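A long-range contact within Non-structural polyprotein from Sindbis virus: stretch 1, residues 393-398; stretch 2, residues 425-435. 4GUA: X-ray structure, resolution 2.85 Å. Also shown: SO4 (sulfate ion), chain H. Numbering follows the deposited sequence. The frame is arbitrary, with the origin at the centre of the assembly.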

# COMPACT_ATOMS: atom_id res chain seq x y z
N GLU A 393 -9.59 -24.23 -6.38
CA GLU A 393 -8.24 -24.73 -6.69
C GLU A 393 -7.32 -24.65 -5.48
O GLU A 393 -7.49 -23.81 -4.60
CB GLU A 393 -7.64 -23.92 -7.84
CG GLU A 393 -8.45 -23.98 -9.12
CD GLU A 393 -7.75 -23.33 -10.30
OE1 GLU A 393 -6.69 -22.70 -10.09
OE2 GLU A 393 -8.27 -23.44 -11.43
N THR A 394 -6.31 -25.52 -5.45
CA THR A 394 -5.33 -25.50 -4.38
C THR A 394 -4.67 -24.12 -4.31
O THR A 394 -4.31 -23.54 -5.33
CB THR A 394 -4.25 -26.57 -4.60
OG1 THR A 394 -4.85 -27.88 -4.54
CG2 THR A 394 -3.15 -26.47 -3.56
N GLY A 395 -4.52 -23.60 -3.09
CA GLY A 395 -3.94 -22.28 -2.92
C GLY A 395 -4.97 -21.17 -2.97
O GLY A 395 -4.61 -19.99 -3.02
N THR A 396 -6.25 -21.53 -2.95
CA THR A 396 -7.33 -20.55 -2.98
C THR A 396 -8.37 -20.86 -1.90
O THR A 396 -8.26 -21.86 -1.20
CB THR A 396 -8.06 -20.52 -4.35
OG1 THR A 396 -8.94 -21.64 -4.46
CG2 THR A 396 -7.07 -20.53 -5.51
N ALA A 397 -9.39 -20.01 -1.79
CA ALA A 397 -10.48 -20.23 -0.84
C ALA A 397 -11.80 -19.74 -1.42
O ALA A 397 -11.84 -18.74 -2.13
CB ALA A 397 -10.20 -19.53 0.47
N ARG A 398 -12.87 -20.44 -1.08
CA ARG A 398 -14.16 -20.14 -1.67
C ARG A 398 -15.19 -19.92 -0.57
O ARG A 398 -15.30 -20.72 0.36
CB ARG A 398 -14.60 -21.28 -2.59
CG ARG A 398 -15.92 -21.03 -3.28
CD ARG A 398 -16.18 -22.02 -4.40
NE ARG A 398 -17.41 -21.70 -5.12
CZ ARG A 398 -17.90 -22.40 -6.13
NH1 ARG A 398 -17.25 -23.47 -6.57
NH2 ARG A 398 -19.03 -22.03 -6.72
S SO4 H . -3.22 -29.92 -6.97
O1 SO4 H . -3.42 -31.18 -7.68
O2 SO4 H . -2.40 -29.02 -7.79
O3 SO4 H . -4.53 -29.30 -6.74
O4 SO4 H . -2.55 -30.18 -5.70
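Stretch 2 425-435: KLLQNAYHAVA

Where a loop must lie close against a helix, small residues at the point of closest approach let the two backbones approach each other, and this pair of segments from the Sindbis virus non-structural polyprotein is a compact example. Residues 425-435 are helical throughout, within a helix that extends beyond both ends of the stretch. Against it lies a type II beta turn from Glu 393 to Thr 396, followed by a strand that includes Ala 397 and Arg 398. The two segments advance in the same sense: Gly 395 is in register with Ala 430 and Ala 397 with Ala 433, the CA atoms being 4.3 Å apart in the first pair and 5.5 Å in the second.

Gly 395 gives up more surface to the contact than any other residue. Its phi/psi values of 89/10 would jam a CB against the preceding carbonyl oxygen, and a CB would also come within 2.7 Å of Leu 426 CD2, a clash. With only hydrogens on its CA, the residue can settle onto the helix backbone: Gly 395 CA lies 3.4 Å from Leu 426 O in a CA-H...O contact, with an angle of 144° at the hydrogen. That carbonyl also accepts the regular helical hydrogen bond from Ala 430 N, so the contact is an addition to the helix's own pairing. On the carbonyl side of the glycine, Gly 395 O packs 3.4 Å from Asn 429 CB.

Leu 426 makes the largest contribution from the helix. Its CA-to-CB bond points sideways, but with chi1 in m and chi2 in t the end of the side chain comes nearer to the turn. Leu 426 CD2 reaches 3.7 Å from Thr 394 O, while Leu 426 CD1 is 4.2 Å from Thr 394 CG2. The threonine hydroxyl is engaged differently, with Thr 394 OG1 donating a hydrogen bond of 2.6 Å to O3 of a sulfate ion that probably came from the crystallisation liquor.

Further along, Ala 397 packs on the helix through its methyl group and its backbone, with Ala 397 N 3.7 Å from Ala 433 CB. Ala 397 and Ala 433 point toward each other's stretches, and their CB atoms meet at 3.7 Å; Ala 397 CB also lies 4.3 Å from Val 434 CG2. Thr 396 points away, and its OG1 donates a 2.6 Å hydrogen bond to Glu 393 O, linking the two ends of the turn. No hydrogen bond joins the two stretches. The 303 Å² buried between them reflects close packing, made possible at its centre by a glycine.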

# COMPACT_ATOMS: atom_id res chain seq x y z
N LYS A 425 4.37 -21.61 -0.98
CA LYS A 425 3.68 -20.49 -1.63
C LYS A 425 2.17 -20.73 -1.68
O LYS A 425 1.37 -19.82 -1.42
CB LYS A 425 4.22 -20.29 -3.04
CG LYS A 425 3.53 -19.21 -3.86
CD LYS A 425 3.86 -17.82 -3.38
CE LYS A 425 3.48 -16.78 -4.42
NZ LYS A 425 3.66 -15.40 -3.90
N LEU A 426 1.77 -21.94 -2.04
CA LEU A 426 0.36 -22.29 -2.13
C LEU A 426 -0.32 -22.19 -0.77
O LEU A 426 -1.44 -21.70 -0.66
CB LEU A 426 0.20 -23.70 -2.70
CG LEU A 426 0.50 -23.81 -4.20
CD1 LEU A 426 0.70 -25.26 -4.62
CD2 LEU A 426 -0.62 -23.18 -5.01
N LEU A 427 0.37 -22.63 0.27
CA LEU A 427 -0.17 -22.63 1.62
C LEU A 427 -0.42 -21.20 2.07
O LEU A 427 -1.49 -20.84 2.57
CB LEU A 427 0.83 -23.31 2.55
CG LEU A 427 0.51 -23.29 4.04
CD1 LEU A 427 -0.77 -24.07 4.34
CD2 LEU A 427 1.70 -23.83 4.82
N GLN A 428 0.60 -20.37 1.86
CA GLN A 428 0.54 -18.97 2.20
C GLN A 428 -0.62 -18.32 1.45
O GLN A 428 -1.35 -17.50 2.01
CB GLN A 428 1.85 -18.30 1.82
CG GLN A 428 1.95 -16.87 2.27
CD GLN A 428 1.87 -16.75 3.78
OE1 GLN A 428 2.87 -16.92 4.48
NE2 GLN A 428 0.68 -16.47 4.28
N ASN A 429 -0.80 -18.72 0.19
CA ASN A 429 -1.83 -18.12 -0.66
C ASN A 429 -3.24 -18.50 -0.23
O ASN A 429 -4.17 -17.70 -0.34
CB ASN A 429 -1.62 -18.54 -2.12
CG ASN A 429 -0.58 -17.68 -2.82
OD1 ASN A 429 -0.12 -16.68 -2.29
ND2 ASN A 429 -0.23 -18.07 -4.03
N ALA A 430 -3.39 -19.72 0.27
CA ALA A 430 -4.67 -20.18 0.79
C ALA A 430 -5.05 -19.29 1.96
O ALA A 430 -6.18 -18.79 2.03
CB ALA A 430 -4.60 -21.63 1.23
N TYR A 431 -4.10 -19.10 2.87
CA TYR A 431 -4.31 -18.22 4.02
C TYR A 431 -4.61 -16.77 3.60
O TYR A 431 -5.45 -16.11 4.21
CB TYR A 431 -3.11 -18.24 4.96
CG TYR A 431 -3.06 -19.42 5.91
CD1 TYR A 431 -4.04 -19.60 6.88
CD2 TYR A 431 -2.01 -20.33 5.86
CE1 TYR A 431 -3.99 -20.67 7.77
CE2 TYR A 431 -1.95 -21.40 6.74
CZ TYR A 431 -2.94 -21.56 7.69
OH TYR A 431 -2.88 -22.63 8.57
N HIS A 432 -3.92 -16.27 2.58
CA HIS A 432 -4.15 -14.91 2.11
C HIS A 432 -5.55 -14.77 1.54
O HIS A 432 -6.16 -13.70 1.64
CB HIS A 432 -3.12 -14.51 1.05
CG HIS A 432 -1.83 -14.01 1.62
ND1 HIS A 432 -1.78 -13.04 2.60
CD2 HIS A 432 -0.55 -14.34 1.35
CE1 HIS A 432 -0.52 -12.81 2.91
NE2 HIS A 432 0.25 -13.58 2.16
N ALA A 433 -6.04 -15.84 0.92
CA ALA A 433 -7.38 -15.85 0.34
C ALA A 433 -8.43 -15.81 1.44
O ALA A 433 -9.44 -15.11 1.33
CB ALA A 433 -7.56 -17.07 -0.53
N VAL A 434 -8.19 -16.57 2.51
CA VAL A 434 -9.06 -16.51 3.68
C VAL A 434 -9.11 -15.06 4.15
O VAL A 434 -10.18 -14.52 4.43
CB VAL A 434 -8.55 -17.41 4.83
CG1 VAL A 434 -9.35 -17.18 6.10
CG2 VAL A 434 -8.59 -18.88 4.43
N ALA A 435 -7.94 -14.42 4.22
CA ALA A 435 -7.86 -13.03 4.67
C ALA A 435 -8.59 -12.09 3.71
O ALA A 435 -9.20 -11.10 4.14
CB ALA A 435 -6.40 -12.62 4.82